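Local coordinates for protein trans-2-enoyl-CoA reductase [NADH] (Treponema denticola ATCC 35405, PDB 4GGO) that reduces the carbon-carbon double bond of trans-2-enoyl-CoA thioesters such as crotonyl-CoA with NADH, a step of bacterial fatty acid synthesis, at residues T177-P180 against F181-E184; I291-Y294 against L295-F299; Y319-R322 against L323-D327; P331-E334 against E335-R339. All blocks are in the same frame, centred on the assembly; numbering follows the deposited sequence.

Contact 1: residues T177-P180 against F181-E184; sequences TVDP and FTGE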
loop_
_atom_site.group_PDB
_atom_site.type_symbol
_atom_site.label_atom_id
_atom_site.label_comp_id
_atom_site.label_asym_id
_atom_site.label_seq_id
_atom_site.Cartn_x
_atom_site.Cartn_y
_atom_site.Cartn_z
ATOM N N THR A 177 15.999 -13.465 10.550
ATOM C CA THR A 177 14.686 -12.848 10.681
ATOM C C THR A 177 14.358 -12.771 12.161
ATOM O O THR A 177 15.086 -13.314 12.989
ATOM C CB THR A 177 13.582 -13.638 9.947
ATOM O OG1 THR A 177 12.363 -12.882 9.961
ATOM C CG2 THR A 177 13.341 -14.978 10.624
ATOM N N VAL A 178 13.265 -12.100 12.500
ATOM C CA VAL A 178 12.893 -11.958 13.899
ATOM C C VAL A 178 11.379 -12.011 14.074
ATOM O O VAL A 178 10.626 -11.477 13.258
ATOM C CB VAL A 178 13.480 -10.656 14.515
ATOM C CG1 VAL A 178 12.852 -9.419 13.883
ATOM C CG2 VAL A 178 13.304 -10.643 16.027
ATOM N N ASP A 179 10.938 -12.698 15.121
ATOM C CA ASP A 179 9.531 -12.705 15.488
ATOM C C ASP A 179 9.328 -11.573 16.482
ATOM O O ASP A 179 9.769 -11.665 17.627
ATOM C CB ASP A 179 9.144 -14.053 16.103
ATOM C CG ASP A 179 7.645 -14.192 16.329
ATOM O OD1 ASP A 179 7.031 -13.279 16.920
ATOM O OD2 ASP A 179 7.078 -15.224 15.915
ATOM N N PRO A 180 8.660 -10.496 16.043
ATOM C CA PRO A 180 8.488 -9.274 16.836
ATOM C C PRO A 180 7.682 -9.492 18.115
ATOM O O PRO A 180 7.758 -8.667 19.025
ATOM C CB PRO A 180 7.724 -8.347 15.885
ATOM C CG PRO A 180 7.021 -9.268 14.948
ATOM C CD PRO A 180 7.965 -10.413 14.747
ATOM N N PHE A 181 6.926 -10.584 18.182
ATOM C CA PHE A 181 6.093 -10.858 19.349
ATOM C C PHE A 181 6.795 -11.722 20.395
ATOM O O PHE A 181 6.470 -11.659 21.580
ATOM C CB PHE A 181 4.764 -11.492 18.930
ATOM C CG PHE A 181 3.815 -10.526 18.278
ATOM C CD1 PHE A 181 3.032 -9.683 19.047
ATOM C CD2 PHE A 181 3.709 -10.459 16.898
ATOM C CE1 PHE A 181 2.159 -8.788 18.455
ATOM C CE2 PHE A 181 2.837 -9.567 16.299
ATOM C CZ PHE A 181 2.061 -8.731 17.079
ATOM N N THR A 182 7.759 -12.525 19.957
ATOM C CA THR A 182 8.509 -13.380 20.871
ATOM C C THR A 182 9.945 -12.888 21.032
ATOM O O THR A 182 10.613 -13.207 22.016
ATOM C CB THR A 182 8.537 -14.840 20.386
ATOM O OG1 THR A 182 9.252 -14.917 19.147
ATOM C CG2 THR A 182 7.121 -15.367 20.187
ATOM N N GLY A 183 10.414 -12.115 20.058
ATOM C CA GLY A 183 11.759 -11.573 20.092
ATOM C C GLY A 183 12.806 -12.561 19.615
ATOM O O GLY A 183 14.004 -12.299 19.708
ATOM N N GLU A 184 12.358 -13.699 19.096
ATOM C CA GLU A 184 13.278 -14.748 18.666
ATOM C C GLU A 184 13.884 -14.476 17.292
ATOM O O GLU A 184 13.166 -14.209 16.327
ATOM C CB GLU A 184 12.579 -16.111 18.658
ATOM C CG GLU A 184 13.512 -17.267 18.325
ATOM C CD GLU A 184 12.780 -18.579 18.106
ATOM O OE1 GLU A 184 11.532 -18.590 18.166
ATOM O OE2 GLU A 184 13.458 -19.600 17.869
#
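Asp179 OD1 is gripped by two successive backbone N-H groups. Phe181 N meets Asp179 OD1 nearly end-on to the carboxylate C-O bond at 3.0 Å, which makes an Asx turn; Thr182 N comes to the same oxygen at 3.2 Å from above the carboxylate plane, some 50° out of it. The side chain can bend back over the turn because CG stands anti to the backbone N (chi1 -172°), beside the carbonyl carbon. The carbonyl of the same residue serves the next N-H along, with Gly183 N 2.6 Å from Asp179 O in a bond almost collinear with the C=O. Gly183 has a positive phi of 82°, a conformation that suits glycine and turns the chain back toward strand 185-190. The hairpin between strands 173-178 and 185-190 is then closed by Asp179 N, 2.9 Å from Glu184 O. Thr182 OG1 lies against Asp179 CB at 3.2 Å and takes a weak bond from Glu184 N. Next to the carboxylate grip, Pro180 CG touches Phe181 CD2 at 4.0 Å, and both residues also meet helix 371-380. Carboxylate and carbonyl of a single aspartate thus take up the three successive N-H groups of the bend, from Phe181 to Gly183.

Contact 2: residues I291-Y294 against L295-F299; sequences IPLY and LASLF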
loop_
_atom_site.group_PDB
_atom_site.type_symbol
_atom_site.label_atom_id
_atom_site.label_comp_id
_atom_site.label_asym_id
_atom_site.label_seq_id
_atom_site.Cartn_x
_atom_site.Cartn_y
_atom_site.Cartn_z
ATOM N N ILE A 291 13.620 -9.378 5.792
ATOM C CA ILE A 291 12.661 -8.264 5.854
ATOM C C ILE A 291 12.179 -7.824 7.252
ATOM O O ILE A 291 12.234 -6.634 7.565
ATOM C CB ILE A 291 11.459 -8.480 4.891
ATOM C CG1 ILE A 291 11.873 -8.155 3.456
ATOM C CG2 ILE A 291 10.275 -7.613 5.292
ATOM C CD1 ILE A 291 12.342 -6.729 3.263
ATOM N N PRO A 292 11.717 -8.766 8.097
ATOM C CA PRO A 292 11.244 -8.323 9.415
ATOM C C PRO A 292 12.356 -7.733 10.278
ATOM O O PRO A 292 12.111 -6.783 11.022
ATOM C CB PRO A 292 10.721 -9.616 10.051
ATOM C CG PRO A 292 10.405 -10.501 8.897
ATOM C CD PRO A 292 11.476 -10.206 7.897
ATOM N N LEU A 293 13.559 -8.291 10.178
ATOM C CA LEU A 293 14.700 -7.783 10.931
ATOM C C LEU A 293 15.147 -6.435 10.382
ATOM O O LEU A 293 15.508 -5.534 11.138
ATOM C CB LEU A 293 15.864 -8.775 10.890
ATOM C CG LEU A 293 17.150 -8.307 11.575
ATOM C CD1 LEU A 293 16.903 -8.026 13.050
ATOM C CD2 LEU A 293 18.264 -9.326 11.399
ATOM N N TYR A 294 15.129 -6.307 9.059
ATOM C CA TYR A 294 15.481 -5.056 8.404
ATOM C C TYR A 294 14.524 -3.933 8.794
ATOM O O TYR A 294 14.958 -2.851 9.191
ATOM C CB TYR A 294 15.492 -5.232 6.885
ATOM C CG TYR A 294 15.545 -3.926 6.126
ATOM C CD1 TYR A 294 16.694 -3.145 6.132
ATOM C CD2 TYR A 294 14.449 -3.475 5.401
ATOM C CE1 TYR A 294 16.752 -1.950 5.441
ATOM C CE2 TYR A 294 14.497 -2.278 4.705
ATOM C CZ TYR A 294 15.651 -1.520 4.731
ATOM O OH TYR A 294 15.710 -0.331 4.041
ATOM N N LEU A 295 13.225 -4.202 8.681
ATOM C CA LEU A 295 12.197 -3.213 9.002
ATOM C C LEU A 295 12.252 -2.778 10.461
ATOM O O LEU A 295 12.146 -1.592 10.761
ATOM C CB LEU A 295 10.804 -3.756 8.677
ATOM C CG LEU A 295 10.458 -3.899 7.195
ATOM C CD1 LEU A 295 9.085 -4.520 7.030
ATOM C CD2 LEU A 295 10.524 -2.550 6.500
ATOM N N ALA A 296 12.412 -3.741 11.362
ATOM C CA ALA A 296 12.531 -3.442 12.786
ATOM C C ALA A 296 13.745 -2.555 13.048
ATOM O O ALA A 296 13.696 -1.640 13.872
ATOM C CB ALA A 296 12.624 -4.727 13.594
ATOM N N SER A 297 14.832 -2.830 12.336
ATOM C CA SER A 297 16.044 -2.034 12.454
ATOM C C SER A 297 15.860 -0.680 11.780
ATOM O O SER A 297 16.336 0.339 12.279
ATOM C CB SER A 297 17.229 -2.775 11.835
ATOM O OG SER A 297 17.381 -4.058 12.418
ATOM N N LEU A 298 15.167 -0.680 10.644
ATOM C CA LEU A 298 14.905 0.543 9.893
ATOM C C LEU A 298 14.038 1.497 10.701
ATOM O O LEU A 298 14.313 2.695 10.760
ATOM C CB LEU A 298 14.220 0.224 8.561
ATOM C CG LEU A 298 13.979 1.406 7.620
ATOM C CD1 LEU A 298 15.298 1.910 7.048
ATOM C CD2 LEU A 298 13.016 1.025 6.504
ATOM N N PHE A 299 12.989 0.961 11.320
ATOM C CA PHE A 299 12.096 1.762 12.151
ATOM C C PHE A 299 12.880 2.400 13.294
ATOM O O PHE A 299 12.689 3.572 13.617
ATOM C CB PHE A 299 10.958 0.910 12.722
ATOM C CG PHE A 299 9.997 0.383 11.684
ATOM C CD1 PHE A 299 10.050 0.824 10.371
ATOM C CD2 PHE A 299 9.033 -0.548 12.031
ATOM C CE1 PHE A 299 9.165 0.339 9.423
ATOM C CE2 PHE A 299 8.144 -1.036 11.089
ATOM C CZ PHE A 299 8.211 -0.590 9.784
#
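Tyr294 and Leu298 both hold CG anti to the backbone N (chi1 167° and -176°), and this shared choice lays the two side chains side by side, pointing the same way. The leucine methyls run along the far end of the ring: CD2 is 4.0 Å from Tyr294 CE2, CD1 is 3.8 Å from Tyr294 OH, and Leu298 CB lies over one ring face. The phenol oxygen finds its polar partners outside the helix, in hydrogen bonds with Glu344 and Gln350. All this takes place in the first turns of helix 291-305, in the catalytic region of this Rossmann-type reductase. The phenol side chain touches the substrate-binding Tyr234, and Ile291 lies about 4 Å, side chain to side chain, from Tyr244, the probable proton donor. One turn links Ile291 to Leu295, with CG2 of the first 3.7 Å from CD1 of the second, in step with the backbone bond from Leu295 N to Ile291 O. The carbonyl of Leu293 is used twice: Leu293 O accepts from Ser297 OG at 2.7 Å and from Ser297 N at 3.0 Å, the two donors arriving from opposite faces of its plane. The Ser297 side chain is buried against Val353 and Met357 of helix 347-359.

Contact 3: residues Y319-R322 against L323-D327; sequences YAER and LYRKD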
loop_
_atom_site.group_PDB
_atom_site.type_symbol
_atom_site.label_atom_id
_atom_site.label_comp_id
_atom_site.label_asym_id
_atom_site.label_seq_id
_atom_site.Cartn_x
_atom_site.Cartn_y
_atom_site.Cartn_z
ATOM N N TYR A 319 1.978 13.492 -2.387
ATOM C CA TYR A 319 1.092 14.481 -2.996
ATOM C C TYR A 319 1.713 15.875 -2.976
ATOM O O TYR A 319 1.753 16.568 -3.994
ATOM C CB TYR A 319 -0.252 14.518 -2.266
ATOM C CG TYR A 319 -1.277 13.506 -2.740
ATOM C CD1 TYR A 319 -1.124 12.150 -2.479
ATOM C CD2 TYR A 319 -2.415 13.915 -3.425
ATOM C CE1 TYR A 319 -2.072 11.227 -2.904
ATOM C CE2 TYR A 319 -3.365 13.003 -3.853
ATOM C CZ TYR A 319 -3.189 11.659 -3.588
ATOM O OH TYR A 319 -4.133 10.750 -4.012
ATOM N N ALA A 320 2.202 16.278 -1.810
ATOM C CA ALA A 320 2.681 17.639 -1.605
ATOM C C ALA A 320 4.045 17.917 -2.235
ATOM O O ALA A 320 4.303 19.029 -2.699
ATOM C CB ALA A 320 2.710 17.963 -0.120
ATOM N N GLU A 321 4.915 16.912 -2.254
ATOM C CA GLU A 321 6.302 17.123 -2.661
ATOM C C GLU A 321 6.703 16.412 -3.955
ATOM O O GLU A 321 7.868 16.454 -4.348
ATOM C CB GLU A 321 7.253 16.725 -1.530
ATOM C CG GLU A 321 7.236 17.663 -0.333
ATOM C CD GLU A 321 8.060 18.917 -0.562
ATOM O OE1 GLU A 321 9.227 18.952 -0.116
ATOM O OE2 GLU A 321 7.544 19.865 -1.189
ATOM N N ARG A 322 5.748 15.757 -4.609
ATOM C CA ARG A 322 6.016 15.113 -5.894
ATOM C C ARG A 322 4.949 15.451 -6.932
ATOM O O ARG A 322 5.244 16.027 -7.977
ATOM C CB ARG A 322 6.119 13.592 -5.743
ATOM C CG ARG A 322 7.250 13.103 -4.853
ATOM C CD ARG A 322 8.616 13.418 -5.446
ATOM N NE ARG A 322 9.687 12.732 -4.729
ATOM C CZ ARG A 322 10.214 13.160 -3.588
ATOM N NH1 ARG A 322 9.768 14.276 -3.028
ATOM N NH2 ARG A 322 11.185 12.471 -3.002
ATOM N N LEU A 323 3.705 15.087 -6.633
ATOM C CA LEU A 323 2.613 15.237 -7.587
ATOM C C LEU A 323 2.162 16.686 -7.747
ATOM O O LEU A 323 2.010 17.177 -8.866
ATOM C CB LEU A 323 1.423 14.363 -7.179
ATOM C CG LEU A 323 1.706 12.871 -6.986
ATOM C CD1 LEU A 323 0.430 12.129 -6.618
ATOM C CD2 LEU A 323 2.340 12.277 -8.234
ATOM N N TYR A 324 1.947 17.369 -6.628
ATOM C CA TYR A 324 1.401 18.723 -6.665
ATOM C C TYR A 324 2.324 19.721 -5.976
ATOM O O TYR A 324 2.082 20.133 -4.841
ATOM C CB TYR A 324 -0.004 18.743 -6.054
ATOM C CG TYR A 324 -0.916 17.705 -6.668
ATOM C CD1 TYR A 324 -1.545 17.938 -7.885
ATOM C CD2 TYR A 324 -1.135 16.485 -6.041
ATOM C CE1 TYR A 324 -2.371 16.988 -8.456
ATOM C CE2 TYR A 324 -1.959 15.527 -6.605
ATOM C CZ TYR A 324 -2.574 15.785 -7.812
ATOM O OH TYR A 324 -3.396 14.836 -8.375
ATOM N N ARG A 325 3.384 20.101 -6.683
ATOM C CA ARG A 325 4.386 21.023 -6.162
ATOM C C ARG A 325 4.182 22.434 -6.698
ATOM O O ARG A 325 3.556 22.632 -7.738
ATOM C CB ARG A 325 5.787 20.547 -6.546
ATOM C CG ARG A 325 6.168 19.193 -5.983
ATOM C CD ARG A 325 7.341 18.612 -6.747
ATOM N NE ARG A 325 8.471 19.534 -6.806
ATOM C CZ ARG A 325 9.477 19.537 -5.939
ATOM N NH1 ARG A 325 9.496 18.664 -4.941
ATOM N NH2 ARG A 325 10.466 20.412 -6.068
ATOM N N LYS A 326 4.735 23.410 -5.987
ATOM C CA LYS A 326 4.647 24.806 -6.399
ATOM C C LYS A 326 5.447 25.075 -7.673
ATOM O O LYS A 326 5.157 26.021 -8.402
ATOM C CB LYS A 326 5.122 25.728 -5.274
ATOM C CG LYS A 326 4.371 25.550 -3.961
ATOM C CD LYS A 326 4.927 26.466 -2.880
ATOM C CE LYS A 326 4.402 26.091 -1.501
ATOM N NZ LYS A 326 2.923 26.213 -1.402
ATOM N N ASP A 327 6.451 24.244 -7.943
ATOM C CA ASP A 327 7.260 24.424 -9.148
ATOM C C ASP A 327 6.680 23.687 -10.356
ATOM O O ASP A 327 7.201 23.789 -11.466
ATOM C CB ASP A 327 8.731 24.045 -8.910
ATOM C CG ASP A 327 8.907 22.625 -8.393
ATOM O OD1 ASP A 327 8.035 21.767 -8.646
ATOM O OD2 ASP A 327 9.937 22.365 -7.736
#
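This is a helix-end contact: the last turn of helix 311-323 widens to a pi-type turn before the chain departs into the loop that leads to strand 338-339. Its signature is the bond from Tyr324 N to Tyr319 O, five residues back, at 2.8 Å. Tyr324 is the first residue to leave helical backbone angles, yet its side chain still runs alongside that of Tyr319. The rings meet obliquely, with Tyr324 CE2 3.6 Å from Tyr319 CD2 and the planes 33° apart, while Leu323 CD1 sits over one face of the Tyr319 ring. On the more exposed side, Glu321 O draws two arginines. Arg325 NH1 reaches Glu321 O at 2.8 Å and Arg322 NH1 at 3.2 Å, from opposite faces of the carbonyl plane. A bend at chi3 (53°) folds Arg325 back to this carbonyl, and its NE and NH2 edge grips Asp327 side-on: NE to OD1 at 2.9 Å, NH2 to OD2 at 2.6 Å. Both guanidinium groups probably gain from the negative end of the helix dipole. Arg322 NH2 also bonds the carbonyl of Arg339 and makes a salt bridge to Asp342. Around the turn, both tyrosines pack on Leu143 of strand 141-146 and on Pro50, Tyr319 also reaches Thr69 and Ala70 of helix 61-74, and Leu323 lies against Ile338 of the edge strand 338-339.

Contact 4: residues P331-E334 against E335-R339; sequences PVDE and ENRIR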
loop_
_atom_site.group_PDB
_atom_site.type_symbol
_atom_site.label_atom_id
_atom_site.label_comp_id
_atom_site.label_asym_id
_atom_site.label_seq_id
_atom_site.Cartn_x
_atom_site.Cartn_y
_atom_site.Cartn_z
ATOM N N PRO A 331 9.431 15.307 -9.710
ATOM C CA PRO A 331 10.788 14.768 -9.577
ATOM C C PRO A 331 10.813 13.255 -9.729
ATOM O O PRO A 331 10.025 12.551 -9.097
ATOM C CB PRO A 331 11.181 15.158 -8.147
ATOM C CG PRO A 331 10.325 16.335 -7.829
ATOM C CD PRO A 331 9.022 16.064 -8.516
ATOM N N VAL A 332 11.712 12.768 -10.576
ATOM C CA VAL A 332 11.863 11.340 -10.806
ATOM C C VAL A 332 13.341 10.986 -10.832
ATOM O O VAL A 332 14.188 11.856 -11.030
ATOM C CB VAL A 332 11.229 10.917 -12.145
ATOM C CG1 VAL A 332 9.708 11.001 -12.073
ATOM C CG2 VAL A 332 11.771 11.776 -13.281
ATOM N N ASP A 333 13.655 9.712 -10.628
ATOM C CA ASP A 333 15.037 9.268 -10.743
ATOM C C ASP A 333 15.441 9.151 -12.208
ATOM O O ASP A 333 14.682 9.517 -13.105
ATOM C CB ASP A 333 15.280 7.952 -9.988
ATOM C CG ASP A 333 14.393 6.811 -10.470
ATOM O OD1 ASP A 333 13.772 6.921 -11.548
ATOM O OD2 ASP A 333 14.327 5.784 -9.762
ATOM N N GLU A 334 16.637 8.626 -12.440
ATOM C CA GLU A 334 17.177 8.484 -13.787
ATOM C C GLU A 334 16.403 7.472 -14.638
ATOM O O GLU A 334 16.600 7.391 -15.850
ATOM C CB GLU A 334 18.666 8.120 -13.731
ATOM C CG GLU A 334 18.999 6.919 -12.849
ATOM C CD GLU A 334 18.949 7.238 -11.362
ATOM O OE1 GLU A 334 19.005 8.434 -11.006
ATOM O OE2 GLU A 334 18.839 6.294 -10.551
ATOM N N GLU A 335 15.520 6.707 -14.003
ATOM C CA GLU A 335 14.689 5.745 -14.721
ATOM C C GLU A 335 13.228 6.188 -14.770
ATOM O O GLU A 335 12.330 5.367 -14.966
ATOM C CB GLU A 335 14.799 4.353 -14.091
ATOM C CG GLU A 335 16.176 3.714 -14.214
ATOM C CD GLU A 335 16.553 3.392 -15.650
ATOM O OE1 GLU A 335 15.640 3.254 -16.493
ATOM O OE2 GLU A 335 17.763 3.276 -15.937
ATOM N N ASN A 336 13.004 7.486 -14.585
ATOM C CA ASN A 336 11.665 8.077 -14.630
ATOM C C ASN A 336 10.692 7.521 -13.589
ATOM O O ASN A 336 9.481 7.508 -13.806
ATOM C CB ASN A 336 11.062 7.971 -16.035
ATOM C CG ASN A 336 11.878 8.711 -17.077
ATOM O OD1 ASN A 336 11.841 9.939 -17.154
ATOM N ND2 ASN A 336 12.619 7.964 -17.889
ATOM N N ARG A 337 11.226 7.072 -12.459
ATOM C CA ARG A 337 10.403 6.586 -11.361
ATOM C C ARG A 337 10.332 7.631 -10.257
ATOM O O ARG A 337 11.328 8.287 -9.949
ATOM C CB ARG A 337 10.979 5.287 -10.790
ATOM C CG ARG A 337 11.093 4.152 -11.794
ATOM C CD ARG A 337 11.835 2.960 -11.201
ATOM N NE ARG A 337 13.172 3.324 -10.742
ATOM C CZ ARG A 337 14.187 2.471 -10.639
ATOM N NH1 ARG A 337 14.020 1.198 -10.972
ATOM N NH2 ARG A 337 15.370 2.893 -10.212
ATOM N N ILE A 338 9.154 7.791 -9.665
ATOM C CA ILE A 338 9.013 8.629 -8.482
ATOM C C ILE A 338 9.591 7.878 -7.287
ATOM O O ILE A 338 9.285 6.704 -7.082
ATOM C CB ILE A 338 7.541 8.987 -8.210
ATOM C CG1 ILE A 338 6.976 9.828 -9.357
ATOM C CG2 ILE A 338 7.405 9.734 -6.891
ATOM C CD1 ILE A 338 5.521 10.207 -9.182
ATOM N N ARG A 339 10.435 8.551 -6.510
ATOM C CA ARG A 339 11.096 7.920 -5.374
ATOM C C ARG A 339 10.756 8.608 -4.058
ATOM O O ARG A 339 11.216 9.717 -3.796
ATOM C CB ARG A 339 12.617 7.927 -5.568
ATOM C CG ARG A 339 13.092 7.287 -6.861
ATOM C CD ARG A 339 12.789 5.798 -6.886
ATOM N NE ARG A 339 13.538 5.065 -5.869
ATOM C CZ ARG A 339 14.739 4.530 -6.067
ATOM N NH1 ARG A 339 15.332 4.646 -7.247
ATOM N NH2 ARG A 339 15.347 3.876 -5.085
HETATM O O HOH W 1 10.932 11.299 -6.852
#
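The bend is a type I turn from Asp333 to Asn336 with a G1 bulge: Asn336 is left-handed (phi 60°) and Asp333 N bonds Arg337 O at 2.8 Å. Asp333 fills it with its own carboxylate, CG lying between the backbone N and the carbonyl carbon (chi1 58°). Asp333 OD1 takes Glu335 N at 3.0 Å, an Asx turn, and Arg337 N at 2.7 Å, the two arriving from opposite faces of the carboxylate plane. OD2 faces the arginines. Arg337 NE meets the syn lone pair of Asp333 OD2 at 2.9 Å, Arg337 NH2 comes from above the carboxylate plane, and Arg339 NH1 takes the anti lone pair of OD2 at 2.9 Å. Five N-H bonds on one carboxylate would favour its ionised form. Arg337 also pairs with Glu257, and Arg339 with Asp341, so the charges continue beyond the turn. Val332 CG1 packs on Ile338 CG1 at 4.0 Å, and a water bridges Pro331 O to Arg339 N. Strand 338-339, which receives the chain here, is the outermost strand at its end of the parallel sheet: Ile338 bonds through its backbone to strand 270-276, and its side chain touches Leu318 and Leu323 of helix 311-323.

Burial sorts the four contacts by chemistry. Contact 2 is wholly buried, and apart from backbone bonds it relies on apolar packing and a serine hydroxyl bonded to a carbonyl of its own helix; contact 4, at the surface, relies on a salt-bridge network. Contacts 1 and 3 are partly buried: contact 1 works by hydrogen bonds to an aspartate, contact 3 pairs tyrosine packing with an Arg-Asp bridge. Contacts 1 and 4 both reverse the chain with an aspartate whose OD1 accepts backbone N-H groups, but in contact 4 the carboxylate also takes two arginines. In space, contact 1 packs on contact 2, and contact 3 meets contact 4, where Arg325 and Pro331 touch.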